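Local coordinates for putative cell invasion protein with MAC/Perforin domain (Bacteroides thetaiotaomicron VPI-5482, PDB 3KK7) that is of unknown function but, as a MACPF-family protein of a gut bacterium, may act in membrane perforation or cell invasion, at residues N248-K256 and G270-N280; F482-W490 and C500-Y508. One frame throughout, in Å; residues are numbered along the deposited sequence.

Contact 1: N248-K256 and G270-N280; sequences NASYEWKNK and GNLSIGTKREN
An antiparallel strand pair, residues 251-254 against 271-274, makes up two thirds of a small three-stranded sheet whose remaining strand is 318-319. E252 and S273 form one hydrogen-bonded pair, with E252 N 2.8 Å from S273 O and S273 N returning the bond to E252 O; K254 and N271 form the next. Between them stands the non-hydrogen-bonded pair of W253 and L272, mainly apolar to suit a face packed on I164 of strand 157-173, with W253 also touching T101 and T103 of strand 93-108. The CD1 branch of L272 sits over the W253 ring, 4.3 Å from the centroid of the five-membered ring, while CB of K256 lies over the other face. CG anti to the backbone N (chi1 -160°) directs the indole to where the two aliphatic groups meet its opposite faces.

The unit links helix 236-249 to helix 278-285 and comes between core strands 220-230 and 288-298 along the chain. In pore-forming MACPF proteins the segment at this place in the chain is one of two helical clusters that refold into membrane-spanning hairpins, so a similar role is possible here.

On the opposite face polar residues suit the exposure: K254 NZ forms a salt bridge to E252 OE1 at 3.4 Å, and a water donates to both O and OE1 of E252 while accepting from S273 OG. Past the strands, G275 N donates to S250 O at 2.8 Å; at the backbone angles of G275 (phi 114°) a CB would be jammed against the preceding carbonyl O, which calls for glycine. At the helix junction N280 ND2 reaches a lone pair of A249 O at 2.7 Å, in the carbonyl plane, and a water donates to the same oxygen.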
loop_
_atom_site.group_PDB
_atom_site.type_symbol
_atom_site.label_atom_id
_atom_site.label_comp_id
_atom_site.label_asym_id
_atom_site.label_seq_id
_atom_site.Cartn_x
_atom_site.Cartn_y
_atom_site.Cartn_z
ATOM N N ASN A 248 -7.410 19.160 -27.790
ATOM C CA ASN A 248 -8.343 18.708 -28.800
ATOM C C ASN A 248 -8.006 19.154 -30.226
ATOM O O ASN A 248 -8.427 18.502 -31.176
ATOM C CB ASN A 248 -9.758 19.110 -28.411
ATOM C CG ASN A 248 -10.726 17.959 -28.507
ATOM O OD1 ASN A 248 -10.480 16.864 -27.941
ATOM N ND2 ASN A 248 -11.860 18.190 -29.195
ATOM N N ALA A 249 -7.252 20.234 -30.392
ATOM C CA ALA A 249 -6.793 20.639 -31.721
ATOM C C ALA A 249 -5.421 20.061 -32.076
ATOM O O ALA A 249 -4.904 20.328 -33.165
ATOM C CB ALA A 249 -6.747 22.161 -31.839
ATOM N N SER A 250 -4.849 19.252 -31.185
ATOM C CA SER A 250 -3.440 18.867 -31.289
ATOM C C SER A 250 -3.177 17.420 -31.603
ATOM O O SER A 250 -2.041 16.968 -31.477
ATOM C CB SER A 250 -2.715 19.223 -29.996
ATOM O OG SER A 250 -2.613 20.627 -29.909
ATOM N N TYR A 251 -4.204 16.680 -32.008
ATOM C CA TYR A 251 -3.970 15.333 -32.476
ATOM C C TYR A 251 -5.010 14.988 -33.500
ATOM O O TYR A 251 -5.998 15.674 -33.621
ATOM C CB TYR A 251 -3.949 14.349 -31.309
ATOM C CG TYR A 251 -5.295 13.985 -30.808
ATOM C CD1 TYR A 251 -5.934 14.772 -29.860
ATOM C CD2 TYR A 251 -5.949 12.851 -31.283
ATOM C CE1 TYR A 251 -7.193 14.454 -29.388
ATOM C CE2 TYR A 251 -7.226 12.519 -30.821
ATOM C CZ TYR A 251 -7.842 13.331 -29.872
ATOM O OH TYR A 251 -9.090 13.014 -29.404
ATOM N N GLU A 252 -4.769 13.936 -34.261
ATOM C CA GLU A 252 -5.728 13.499 -35.239
ATOM C C GLU A 252 -5.834 11.981 -35.249
ATOM O O GLU A 252 -4.840 11.282 -35.398
ATOM C CB GLU A 252 -5.351 14.022 -36.623
ATOM C CG GLU A 252 -6.550 14.155 -37.533
ATOM C CD GLU A 252 -6.180 14.536 -38.949
ATOM O OE1 GLU A 252 -5.524 13.712 -39.624
ATOM O OE2 GLU A 252 -6.551 15.647 -39.380
ATOM N N TRP A 253 -7.048 11.481 -35.065
ATOM C CA TRP A 253 -7.339 10.069 -35.250
ATOM C C TRP A 253 -8.416 9.968 -36.341
ATOM O O TRP A 253 -9.599 10.154 -36.062
ATOM C CB TRP A 253 -7.792 9.431 -33.928
ATOM C CG TRP A 253 -7.667 7.925 -33.879
ATOM C CD1 TRP A 253 -7.407 7.081 -34.926
ATOM C CD2 TRP A 253 -7.850 7.081 -32.732
ATOM N NE1 TRP A 253 -7.389 5.776 -34.494
ATOM C CE2 TRP A 253 -7.654 5.746 -33.156
ATOM C CE3 TRP A 253 -8.136 7.324 -31.386
ATOM C CZ2 TRP A 253 -7.746 4.665 -32.293
ATOM C CZ3 TRP A 253 -8.226 6.245 -30.523
ATOM C CH2 TRP A 253 -8.024 4.929 -30.982
ATOM N N LYS A 254 -7.992 9.742 -37.590
ATOM C CA LYS A 254 -8.926 9.512 -38.706
ATOM C C LYS A 254 -9.355 8.059 -38.717
ATOM O O LYS A 254 -8.500 7.181 -38.635
ATOM C CB LYS A 254 -8.274 9.765 -40.056
ATOM C CG LYS A 254 -7.906 11.192 -40.373
ATOM C CD LYS A 254 -7.878 11.405 -41.910
ATOM C CE LYS A 254 -6.744 12.305 -42.340
ATOM N NZ LYS A 254 -5.455 11.562 -42.251
ATOM N N ASN A 255 -10.655 7.801 -38.851
ATOM C CA ASN A 255 -11.173 6.424 -39.004
ATOM C C ASN A 255 -10.806 5.528 -37.808
ATOM O O ASN A 255 -10.180 4.485 -37.987
ATOM C CB ASN A 255 -10.662 5.781 -40.324
ATOM C CG ASN A 255 -10.618 6.774 -41.505
ATOM O OD1 ASN A 255 -11.655 7.202 -42.022
ATOM N ND2 ASN A 255 -9.406 7.123 -41.940
ATOM N N LYS A 256 -11.219 5.924 -36.601
ATOM C CA LYS A 256 -10.769 5.256 -35.354
ATOM C C LYS A 256 -11.419 3.871 -35.125
ATOM O O LYS A 256 -12.125 3.638 -34.139
ATOM C CB LYS A 256 -10.903 6.198 -34.126
ATOM C CG LYS A 256 -12.294 6.332 -33.467
ATOM C CD LYS A 256 -12.527 7.706 -32.802
ATOM C CE LYS A 256 -11.673 7.954 -31.564
ATOM N NZ LYS A 256 -12.316 7.537 -30.270
ATOM N N GLY A 270 -6.703 3.194 -40.161
ATOM C CA GLY A 270 -6.767 4.519 -39.532
ATOM C C GLY A 270 -5.409 5.216 -39.437
ATOM O O GLY A 270 -4.371 4.554 -39.426
ATOM N N ASN A 271 -5.413 6.550 -39.392
ATOM C CA ASN A 271 -4.191 7.344 -39.281
ATOM C C ASN A 271 -4.194 8.039 -37.948
ATOM O O ASN A 271 -5.220 8.557 -37.524
ATOM C CB ASN A 271 -4.108 8.401 -40.387
ATOM C CG ASN A 271 -3.259 7.953 -41.578
ATOM O OD1 ASN A 271 -2.179 8.521 -41.822
ATOM N ND2 ASN A 271 -3.735 6.954 -42.327
ATOM N N LEU A 272 -3.053 8.043 -37.276
ATOM C CA LEU A 272 -2.941 8.683 -35.967
ATOM C C LEU A 272 -1.689 9.578 -35.891
ATOM O O LEU A 272 -0.573 9.156 -36.220
ATOM C CB LEU A 272 -2.939 7.628 -34.846
ATOM C CG LEU A 272 -2.800 8.158 -33.413
ATOM C CD1 LEU A 272 -4.022 8.970 -33.059
ATOM C CD2 LEU A 272 -2.575 7.037 -32.411
ATOM N N SER A 273 -1.873 10.811 -35.452
ATOM C CA SER A 273 -0.732 11.696 -35.286
ATOM C C SER A 273 -1.017 12.689 -34.217
ATOM O O SER A 273 -2.173 13.050 -33.991
ATOM C CB SER A 273 -0.413 12.436 -36.576
ATOM O OG SER A 273 -1.474 13.296 -36.943
ATOM N N ILE A 274 0.054 13.124 -33.561
ATOM C CA ILE A 274 -0.016 14.172 -32.539
ATOM C C ILE A 274 0.820 15.353 -33.041
ATOM O O ILE A 274 1.800 15.149 -33.762
ATOM C CB ILE A 274 0.488 13.654 -31.195
ATOM C CG1 ILE A 274 0.244 14.660 -30.093
ATOM C CG2 ILE A 274 1.964 13.316 -31.271
ATOM C CD1 ILE A 274 0.567 14.075 -28.707
ATOM N N GLY A 275 0.416 16.568 -32.669
ATOM C CA GLY A 275 1.046 17.804 -33.137
ATOM C C GLY A 275 0.062 18.584 -33.990
ATOM O O GLY A 275 -0.823 18.004 -34.600
ATOM N N THR A 276 0.184 19.903 -34.014
ATOM C CA THR A 276 -0.657 20.729 -34.870
ATOM C C THR A 276 0.164 21.173 -36.084
ATOM O O THR A 276 1.393 21.064 -36.091
ATOM C CB THR A 276 -1.137 21.975 -34.116
ATOM O OG1 THR A 276 -0.004 22.668 -33.591
ATOM C CG2 THR A 276 -2.014 21.606 -32.975
ATOM N N LYS A 277 -0.512 21.650 -37.118
ATOM C CA LYS A 277 0.158 22.387 -38.183
ATOM C C LYS A 277 -0.789 23.476 -38.609
ATOM O O LYS A 277 -1.921 23.560 -38.118
ATOM C CB LYS A 277 0.527 21.494 -39.376
ATOM N N ARG A 278 -0.301 24.331 -39.488
ATOM C CA ARG A 278 -1.118 25.326 -40.178
ATOM C C ARG A 278 -2.307 25.896 -39.340
ATOM O O ARG A 278 -2.081 26.522 -38.305
ATOM C CB ARG A 278 -1.570 24.751 -41.546
ATOM N N GLU A 279 -3.553 25.660 -39.783
ATOM C CA GLU A 279 -4.754 26.304 -39.199
ATOM C C GLU A 279 -4.871 26.009 -37.719
ATOM O O GLU A 279 -5.059 26.932 -36.903
ATOM C CB GLU A 279 -6.024 25.857 -39.929
ATOM N N ASN A 280 -4.695 24.738 -37.360
ATOM C CA ASN A 280 -4.738 24.355 -35.943
ATOM C C ASN A 280 -3.692 25.029 -35.047
ATOM O O ASN A 280 -3.884 25.085 -33.822
ATOM C CB ASN A 280 -4.669 22.831 -35.761
ATOM C CG ASN A 280 -6.001 22.156 -36.020
ATOM O OD1 ASN A 280 -6.614 22.365 -37.054
ATOM N ND2 ASN A 280 -6.446 21.351 -35.087
HETATM O O HOH W 1 -4.059 18.308 -35.523
HETATM O O HOH W 2 -3.718 11.361 -38.379
#

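Contact 2: F482-W490 and C500-Y508; sequences FKNANTNIW and CFAYYDDDY
The beta hairpin of strands 489-494 and 499-504 begins and ends in this contact, which also takes in the neighbouring edge strand 480-484. Its backbone bonds are those of an antiparallel pair: W490 N donates to Y503 O at 2.8 Å and Y503 N answers to W490 O. Two residues on, past the non-hydrogen-bonded pair I489 and Y504, D505 N donates to N488 O at 2.9 Å.

Apolar contacts occupy both faces. I489 puts CG2 4.0 Å from CB of A502, and both side chains touch Y197 of helix 190-198. On the other face W490 and Y503 run side by side, and CB of W490 rests over the tyrosine ring, 4.1 Å from its centroid; the two rings themselves meet obliquely, their planes 42° apart. Y504, with CG anti to its amide nitrogen (chi1 179°), brings CE1 to 3.8 Å from CB of N488.

Charged and polar groups gather round K483. Its chain bends at chi3 (77°), carrying NZ to N488 OD1, 2.8 Å away, and within 3.6 Å of D505 OD2 in a salt bridge, while its CB lies over one face of the W490 ring, toward the rim. A long, flexible amine suits this position between an amide and a carboxylate. With an alanine here, D505 would probably lose its charged mate across the contact, and the N488 amide is likely to be freer to turn. The D505 carboxylate stands almost perpendicular to the indole, its OD1 at the ring's edge near the plane, 3.0 Å from W490 NE1.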
loop_
_atom_site.group_PDB
_atom_site.type_symbol
_atom_site.label_atom_id
_atom_site.label_comp_id
_atom_site.label_asym_id
_atom_site.label_seq_id
_atom_site.Cartn_x
_atom_site.Cartn_y
_atom_site.Cartn_z
ATOM N N PHE A 482 1.251 -24.246 14.845
ATOM C CA PHE A 482 1.424 -25.075 13.655
ATOM C C PHE A 482 2.063 -24.245 12.537
ATOM O O PHE A 482 1.957 -23.008 12.530
ATOM C CB PHE A 482 0.093 -25.685 13.199
ATOM C CG PHE A 482 -0.834 -24.698 12.553
ATOM C CD1 PHE A 482 -1.636 -23.868 13.330
ATOM C CD2 PHE A 482 -0.899 -24.590 11.164
ATOM C CE1 PHE A 482 -2.505 -22.944 12.726
ATOM C CE2 PHE A 482 -1.755 -23.660 10.548
ATOM C CZ PHE A 482 -2.559 -22.834 11.324
ATOM N N LYS A 483 2.724 -24.935 11.608
ATOM C CA LYS A 483 3.307 -24.290 10.448
ATOM C C LYS A 483 2.464 -24.504 9.210
ATOM O O LYS A 483 2.159 -25.639 8.871
ATOM C CB LYS A 483 4.713 -24.818 10.181
ATOM C CG LYS A 483 5.494 -23.931 9.252
ATOM C CD LYS A 483 6.929 -24.367 9.114
ATOM C CE LYS A 483 7.051 -25.557 8.206
ATOM N NZ LYS A 483 8.443 -25.650 7.733
ATOM N N ASN A 484 2.119 -23.416 8.524
ATOM C CA ASN A 484 1.503 -23.484 7.198
ATOM C C ASN A 484 2.571 -23.914 6.190
ATOM O O ASN A 484 3.603 -23.269 6.047
ATOM C CB ASN A 484 0.908 -22.123 6.819
ATOM C CG ASN A 484 0.181 -22.143 5.491
ATOM O OD1 ASN A 484 0.758 -22.482 4.458
ATOM N ND2 ASN A 484 -1.092 -21.764 5.505
ATOM N N ALA A 485 2.315 -25.014 5.500
ATOM C CA ALA A 485 3.291 -25.592 4.590
ATOM C C ALA A 485 3.450 -24.773 3.324
ATOM O O ALA A 485 4.537 -24.697 2.786
ATOM C CB ALA A 485 2.904 -27.021 4.234
ATOM N N ASN A 486 2.370 -24.180 2.826
ATOM C CA ASN A 486 2.480 -23.359 1.615
ATOM C C ASN A 486 3.376 -22.149 1.843
ATOM O O ASN A 486 4.143 -21.782 0.971
ATOM C CB ASN A 486 1.121 -22.807 1.138
ATOM C CG ASN A 486 0.189 -23.877 0.638
ATOM O OD1 ASN A 486 0.510 -24.620 -0.290
ATOM N ND2 ASN A 486 -0.997 -23.950 1.241
ATOM N N THR A 487 3.235 -21.515 2.998
ATOM C CA THR A 487 3.827 -20.208 3.214
ATOM C C THR A 487 4.988 -20.214 4.205
ATOM O O THR A 487 5.707 -19.240 4.288
ATOM C CB THR A 487 2.756 -19.266 3.736
ATOM O OG1 THR A 487 2.344 -19.710 5.032
ATOM C CG2 THR A 487 1.561 -19.272 2.828
ATOM N N ASN A 488 5.150 -21.308 4.948
ATOM C CA ASN A 488 6.164 -21.433 5.999
ATOM C C ASN A 488 6.031 -20.417 7.124
ATOM O O ASN A 488 7.010 -19.949 7.674
ATOM C CB ASN A 488 7.585 -21.485 5.410
ATOM C CG ASN A 488 7.940 -22.889 4.894
ATOM O OD1 ASN A 488 7.798 -23.871 5.631
ATOM N ND2 ASN A 488 8.382 -22.992 3.638
ATOM N N ILE A 489 4.798 -20.105 7.482
ATOM C CA ILE A 489 4.535 -19.228 8.609
ATOM C C ILE A 489 4.130 -20.093 9.787
ATOM O O ILE A 489 3.382 -21.073 9.635
ATOM C CB ILE A 489 3.435 -18.193 8.292
ATOM C CG1 ILE A 489 3.882 -17.332 7.098
ATOM C CG2 ILE A 489 3.138 -17.336 9.513
ATOM C CD1 ILE A 489 2.860 -16.353 6.614
ATOM N N TRP A 490 4.671 -19.756 10.952
ATOM C CA TRP A 490 4.264 -20.376 12.194
ATOM C C TRP A 490 3.126 -19.540 12.725
ATOM O O TRP A 490 3.184 -18.315 12.673
ATOM C CB TRP A 490 5.399 -20.396 13.211
ATOM C CG TRP A 490 6.352 -21.544 13.052
ATOM C CD1 TRP A 490 7.624 -21.479 12.578
ATOM C CD2 TRP A 490 6.119 -22.917 13.392
ATOM N NE1 TRP A 490 8.199 -22.725 12.590
ATOM C CE2 TRP A 490 7.301 -23.630 13.082
ATOM C CE3 TRP A 490 5.036 -23.615 13.939
ATOM C CZ2 TRP A 490 7.429 -25.013 13.282
ATOM C CZ3 TRP A 490 5.166 -25.003 14.146
ATOM C CH2 TRP A 490 6.352 -25.678 13.814
ATOM N N CYS A 500 -3.486 -14.822 18.453
ATOM C CA CYS A 500 -2.469 -15.557 17.761
ATOM C C CYS A 500 -1.298 -14.677 17.282
ATOM O O CYS A 500 -1.508 -13.633 16.648
ATOM C CB CYS A 500 -3.112 -16.266 16.572
ATOM S SG CYS A 500 -1.943 -16.914 15.350
ATOM N N PHE A 501 -0.070 -15.120 17.583
ATOM C CA PHE A 501 1.141 -14.475 17.092
ATOM C C PHE A 501 1.670 -15.295 15.936
ATOM O O PHE A 501 1.849 -16.513 16.067
ATOM C CB PHE A 501 2.238 -14.360 18.163
ATOM C CG PHE A 501 1.809 -13.680 19.443
ATOM C CD1 PHE A 501 0.961 -12.590 19.438
ATOM C CD2 PHE A 501 2.294 -14.126 20.671
ATOM C CE1 PHE A 501 0.577 -11.958 20.641
ATOM C CE2 PHE A 501 1.907 -13.512 21.889
ATOM C CZ PHE A 501 1.053 -12.425 21.861
ATOM N N ALA A 502 1.935 -14.629 14.805
ATOM C CA ALA A 502 2.492 -15.296 13.609
ATOM C C ALA A 502 3.932 -14.842 13.294
ATOM O O ALA A 502 4.337 -13.759 13.683
ATOM C CB ALA A 502 1.574 -15.054 12.391
ATOM N N TYR A 503 4.693 -15.675 12.591
ATOM C CA TYR A 503 6.028 -15.284 12.088
ATOM C C TYR A 503 6.535 -16.275 11.039
ATOM O O TYR A 503 6.297 -17.479 11.165
ATOM C CB TYR A 503 7.082 -15.102 13.219
ATOM C CG TYR A 503 7.435 -16.328 14.074
ATOM C CD1 TYR A 503 6.858 -16.530 15.323
ATOM C CD2 TYR A 503 8.391 -17.257 13.649
ATOM C CE1 TYR A 503 7.199 -17.661 16.110
ATOM C CE2 TYR A 503 8.730 -18.374 14.414
ATOM C CZ TYR A 503 8.137 -18.569 15.637
ATOM O OH TYR A 503 8.482 -19.675 16.387
ATOM N N TYR A 504 7.218 -15.761 10.010
ATOM C CA TYR A 504 7.897 -16.611 9.023
ATOM C C TYR A 504 8.966 -17.468 9.714
ATOM O O TYR A 504 9.560 -17.035 10.690
ATOM C CB TYR A 504 8.514 -15.775 7.901
ATOM C CG TYR A 504 9.246 -16.629 6.895
ATOM C CD1 TYR A 504 8.559 -17.313 5.888
ATOM C CD2 TYR A 504 10.634 -16.812 6.987
ATOM C CE1 TYR A 504 9.243 -18.140 4.987
ATOM C CE2 TYR A 504 11.324 -17.635 6.090
ATOM C CZ TYR A 504 10.627 -18.289 5.104
ATOM O OH TYR A 504 11.329 -19.088 4.241
ATOM N N ASP A 505 9.190 -18.679 9.197
ATOM C CA ASP A 505 10.013 -19.687 9.861
ATOM C C ASP A 505 11.515 -19.462 9.690
ATOM O O ASP A 505 12.201 -20.125 8.890
ATOM C CB ASP A 505 9.637 -21.100 9.392
ATOM C CG ASP A 505 10.262 -22.194 10.252
ATOM O OD1 ASP A 505 10.758 -21.884 11.351
ATOM O OD2 ASP A 505 10.232 -23.375 9.852
ATOM N N ASP A 506 12.004 -18.508 10.463
ATOM C CA ASP A 506 13.413 -18.248 10.582
ATOM C C ASP A 506 13.628 -17.906 12.033
ATOM O O ASP A 506 13.095 -16.920 12.518
ATOM C CB ASP A 506 13.863 -17.094 9.693
ATOM C CG ASP A 506 15.395 -16.997 9.587
ATOM O OD1 ASP A 506 16.128 -17.321 10.554
ATOM O OD2 ASP A 506 15.871 -16.576 8.517
ATOM N N ASP A 507 14.414 -18.731 12.712
ATOM C CA ASP A 507 14.712 -18.552 14.126
ATOM C C ASP A 507 15.183 -17.125 14.487
ATOM O O ASP A 507 14.966 -16.668 15.617
ATOM C CB ASP A 507 15.716 -19.629 14.600
ATOM C CG ASP A 507 15.069 -21.038 14.775
ATOM O OD1 ASP A 507 13.840 -21.184 14.649
ATOM O OD2 ASP A 507 15.799 -22.009 15.063
ATOM N N TYR A 508 15.764 -16.388 13.547
ATOM C CA TYR A 508 16.180 -15.031 13.878
ATOM C C TYR A 508 15.021 -14.194 14.456
ATOM O O TYR A 508 15.256 -13.317 15.276
ATOM C CB TYR A 508 16.826 -14.323 12.681
ATOM C CG TYR A 508 15.942 -13.322 11.905
ATOM C CD1 TYR A 508 15.843 -11.986 12.289
ATOM C CD2 TYR A 508 15.250 -13.709 10.766
ATOM C CE1 TYR A 508 15.061 -11.086 11.561
ATOM C CE2 TYR A 508 14.487 -12.826 10.062
ATOM C CZ TYR A 508 14.395 -11.514 10.455
ATOM O OH TYR A 508 13.607 -10.637 9.732
#

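How the contacts relate
Contact 1 closes before contact 2 opens along the chain, and they lie on opposite sides of the molecule's centre, their own centres about 58 Å apart and their nearest atoms about 43 Å apart. No sheet is shared. Contact 1 belongs to the MACPF region, where its small sheet lies on strands 93-108 and 157-173 of the large antiparallel sheet; contact 2 lies in the C-terminal D3 domain, within a four-stranded mixed sheet completed by strand 537-540. Contact 2 nevertheless meets the MACPF region through helix 190-198. A possibly membrane-active element is thus set far from a hairpin by which the C-terminal domain touches the MACPF region.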